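Allantoin racemase (Pseudomonas fluorescens, PDB 5LG5) catalyses the racemisation of allantoin, interconverting its two enantiomers, and belongs to the HyuE family of Asp/Glu/hydantoin racemases. Local coordinates at the interface of chains A and B and the interface of chains A and C. Numbering follows the deposited sequence. Chains: chain A/B/C, Allantoin racemase.

Contact 1: the interface of chains A and B. Residues chain A 51, 79-80, 82-83, 126; chain B 47, 51.
The ring of B:Tyr51 pushes into chain A, where its CE1 edge lies 3.5 Å from CB of A:His79 and one face, toward its rim, rests on the alpha carbon of A:Gly80. With no side chain of its own, A:Gly80 lets the ring lie against bare backbone. A:Tyr51, the symmetry mate of the intruder, meets it at about a right angle, the two CE1 atoms 4.0 Å apart, and its CE1 also sits over the centre of the A:His79 imidazole. In B:Tyr51 the CG is anti to the carbonyl carbon and beside the backbone N (chi1 -82°), which swings the ring from helix 47-63 onto A:His79 and A:Gly80. Farther out, the flat amide of B:Asn47 packs against the aliphatic start of A:Glu82: CG of B:Asn47 lies 3.3 Å from CB of A:Glu82, and a short, flat amide can lie close against this methylene.

A tyrosine rather than a phenylalanine pays off at the rim. The phenol OH of B:Tyr51 donates a hydrogen bond of 2.8 Å to OE1 of A:Glu82, a carboxylate oxygen lying at the edge of the ring and in its plane. NH2 of A:Arg126 reaches OE1 of A:Glu82 at 3.0 Å from the opposite face of the carboxylate, forming a salt bridge. Gripped at OE1 from both faces, the carboxylate is probably restrained from turning, and the second-shell arginine is likely to help position it for the tyrosine. A water links the carbonyl oxygens of the two Tyr51 residues across the join. Repeated by two-fold symmetry, this exchange of tyrosines probably helps hold chains A and B together.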
# COMPACT_ATOMS: atom_id res chain seq x y z
N TYR A 51 4.61 -18.11 19.91
CA TYR A 51 4.58 -19.34 19.13
C TYR A 51 4.26 -20.55 20.01
O TYR A 51 3.50 -21.44 19.62
CB TYR A 51 5.91 -19.54 18.40
CG TYR A 51 6.01 -18.77 17.10
CD1 TYR A 51 5.01 -18.86 16.13
CD2 TYR A 51 7.09 -17.95 16.84
CE1 TYR A 51 5.09 -18.15 14.95
CE2 TYR A 51 7.19 -17.23 15.65
CZ TYR A 51 6.19 -17.35 14.71
OH TYR A 51 6.28 -16.65 13.52
N HIS A 79 0.07 -15.63 18.24
CA HIS A 79 -0.11 -16.49 17.08
C HIS A 79 -1.13 -17.57 17.35
O HIS A 79 -1.49 -17.80 18.51
CB HIS A 79 1.23 -17.15 16.72
CG HIS A 79 2.23 -16.19 16.14
ND1 HIS A 79 3.37 -15.81 16.80
CD2 HIS A 79 2.23 -15.53 14.96
CE1 HIS A 79 4.05 -14.96 16.05
NE2 HIS A 79 3.38 -14.77 14.93
N GLY A 80 -1.59 -18.23 16.29
CA GLY A 80 -2.34 -19.46 16.44
C GLY A 80 -3.74 -19.57 15.87
O GLY A 80 -4.19 -20.69 15.61
N GLU A 82 -5.02 -19.21 13.00
CA GLU A 82 -5.04 -19.96 11.76
C GLU A 82 -4.94 -21.46 11.98
O GLU A 82 -5.44 -22.24 11.17
CB GLU A 82 -3.90 -19.52 10.84
CG GLU A 82 -3.94 -18.06 10.44
CD GLU A 82 -3.04 -17.20 11.30
OE1 GLU A 82 -2.82 -17.54 12.49
OE2 GLU A 82 -2.54 -16.18 10.75
N GLY A 83 -4.24 -21.86 13.04
CA GLY A 83 -4.11 -23.26 13.39
C GLY A 83 -5.43 -23.85 13.85
O GLY A 83 -5.83 -24.93 13.42
N ARG A 126 -0.15 -8.95 13.60
CA ARG A 126 -1.41 -9.68 13.62
C ARG A 126 -2.50 -8.88 12.91
O ARG A 126 -3.28 -9.44 12.14
CB ARG A 126 -1.85 -10.07 15.04
CG ARG A 126 -0.94 -11.07 15.73
CD ARG A 126 -0.69 -12.29 14.85
NE ARG A 126 -1.90 -13.10 14.65
CZ ARG A 126 -1.95 -14.18 13.87
NH1 ARG A 126 -0.87 -14.58 13.22
NH2 ARG A 126 -3.08 -14.86 13.73
N ASN B 47 -1.23 -24.25 8.28
CA ASN B 47 -0.99 -23.48 9.50
C ASN B 47 -0.73 -24.36 10.73
O ASN B 47 0.20 -24.11 11.49
CB ASN B 47 -2.15 -22.53 9.79
CG ASN B 47 -2.35 -21.49 8.68
OD1 ASN B 47 -3.23 -21.63 7.84
ND2 ASN B 47 -1.54 -20.44 8.70
N TYR B 51 2.71 -24.09 12.68
CA TYR B 51 2.82 -23.63 14.07
C TYR B 51 3.48 -24.69 14.92
O TYR B 51 4.28 -24.39 15.83
CB TYR B 51 1.45 -23.26 14.62
CG TYR B 51 1.00 -21.86 14.23
CD1 TYR B 51 1.81 -20.77 14.48
CD2 TYR B 51 -0.20 -21.66 13.57
CE1 TYR B 51 1.42 -19.48 14.12
CE2 TYR B 51 -0.61 -20.37 13.20
CZ TYR B 51 0.20 -19.29 13.48
OH TYR B 51 -0.18 -18.02 13.14
O HOH W 1 3.69 -21.86 17.02

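Contact 2: the interface of chains A and C. Residues chain A 207, 210-211, 214-215; chain C 207, 211, 214.
Two copies of helix 201-214 run roughly antiparallel across a two-fold axis, making a homotypic helix-helix interface that joins chains A and C in the deposited six-subunit assembly and probably helps to stabilise it. At the crossing, A:Thr207 meets C:Ser211 and C:Thr207 meets A:Ser211, with CB of A:Thr207 3.5 Å from CB of C:Ser211. Such short side chains let the helices come close. The methyl CG2 of C:Thr207 stands beside its backbone N and anti to the carbonyl carbon (chi1 65° for OG1), which turns it toward the arginine of the partner helix. CG2 of C:Thr207 lies 3.8 Å from NH1 of A:Arg214 and also touches A:Leu215, tip to tip.

At the flank, C:Arg214 bends at chi3 and slides past A:Thr207 in the opposite direction, bringing its guanidinium to A:Glu210. NH2 of C:Arg214 forms a salt bridge of 3.1 Å with OE1 of A:Glu210, although its hydrogen-bond geometry is weak. A serine in place of C:Arg214 would probably leave the A:Glu210 carboxylate without its mate across the join and open a gap beside the A:Thr207 methyl. The two Arg214 guanidiniums approach each other near the axis, and the glutamate may temper their like charges. Each serine hydroxyl turns back to its own helix: OG of A:Ser211 donates to the carbonyl O of A:Thr207 at 2.5 Å, tilted 26° from the carbonyl plane.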
# COMPACT_ATOMS: atom_id res chain seq x y z
N THR A 207 -19.42 -11.43 21.42
CA THR A 207 -20.55 -11.03 20.58
C THR A 207 -20.38 -11.52 19.14
O THR A 207 -21.36 -11.88 18.48
CB THR A 207 -20.80 -9.51 20.60
OG1 THR A 207 -19.70 -8.82 19.99
CG2 THR A 207 -20.97 -9.01 22.04
N GLU A 210 -20.77 -15.49 19.07
CA GLU A 210 -22.20 -15.77 19.18
C GLU A 210 -22.89 -15.48 17.87
O GLU A 210 -23.74 -16.26 17.42
CB GLU A 210 -22.88 -14.90 20.25
CG GLU A 210 -22.73 -15.37 21.69
CD GLU A 210 -23.61 -14.56 22.65
OE1 GLU A 210 -24.06 -13.46 22.26
OE2 GLU A 210 -23.87 -15.03 23.77
N SER A 211 -22.56 -14.33 17.28
CA SER A 211 -23.19 -13.90 16.04
C SER A 211 -22.95 -14.87 14.91
O SER A 211 -23.87 -15.18 14.13
CB SER A 211 -22.68 -12.51 15.64
OG SER A 211 -23.01 -11.56 16.64
N ARG A 214 -25.07 -17.83 15.47
CA ARG A 214 -26.46 -17.46 15.14
C ARG A 214 -26.69 -17.34 13.63
O ARG A 214 -27.80 -17.59 13.14
CB ARG A 214 -26.84 -16.14 15.83
CG ARG A 214 -27.09 -16.25 17.33
CD ARG A 214 -27.77 -15.01 17.88
NE ARG A 214 -26.80 -13.92 17.98
CZ ARG A 214 -27.02 -12.67 17.57
NH1 ARG A 214 -28.19 -12.34 17.05
NH2 ARG A 214 -26.07 -11.76 17.69
N LEU A 215 -25.66 -16.92 12.91
CA LEU A 215 -25.77 -16.72 11.46
C LEU A 215 -25.54 -18.02 10.67
O LEU A 215 -25.60 -18.01 9.44
CB LEU A 215 -24.78 -15.64 11.00
CG LEU A 215 -25.12 -14.21 11.44
CD1 LEU A 215 -23.94 -13.25 11.22
CD2 LEU A 215 -26.34 -13.74 10.67
N THR C 207 -26.63 -8.44 13.62
CA THR C 207 -25.85 -8.96 14.74
C THR C 207 -24.80 -7.96 15.24
O THR C 207 -24.55 -7.86 16.44
CB THR C 207 -25.18 -10.30 14.40
OG1 THR C 207 -24.22 -10.10 13.35
CG2 THR C 207 -26.22 -11.30 13.92
N SER C 211 -24.85 -6.18 18.77
CA SER C 211 -23.66 -6.37 19.57
C SER C 211 -23.15 -5.04 20.10
O SER C 211 -22.81 -4.95 21.27
CB SER C 211 -22.57 -7.08 18.77
OG SER C 211 -23.02 -8.36 18.40
N ARG C 214 -25.34 -3.92 22.84
CA ARG C 214 -25.07 -4.77 24.00
C ARG C 214 -23.77 -4.44 24.70
O ARG C 214 -23.64 -4.61 25.91
CB ARG C 214 -25.07 -6.25 23.62
CG ARG C 214 -26.44 -6.85 23.38
CD ARG C 214 -26.41 -8.37 23.49
NE ARG C 214 -25.80 -9.02 22.34
CZ ARG C 214 -24.92 -10.02 22.42
NH1 ARG C 214 -24.53 -10.49 23.60
NH2 ARG C 214 -24.42 -10.55 21.31

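Contact 1 and contact 2 lie about 25 Å apart, measured between the centres of their C-alpha atoms, and share no residue. Chain A brings helices 47-63, 81-87 and 120-130 and the loop at A:His79 and A:Gly80 to contact 1, but helix 201-214 and the residue following it to contact 2. Both interfaces are two-fold symmetric, yet they use different surfaces, so one subunit can bind B and C at the same time. Alternating the two kinds of join from copy to copy is consistent with the six-subunit deposited assembly, though the coordinates alone do not prove that it forms in solution.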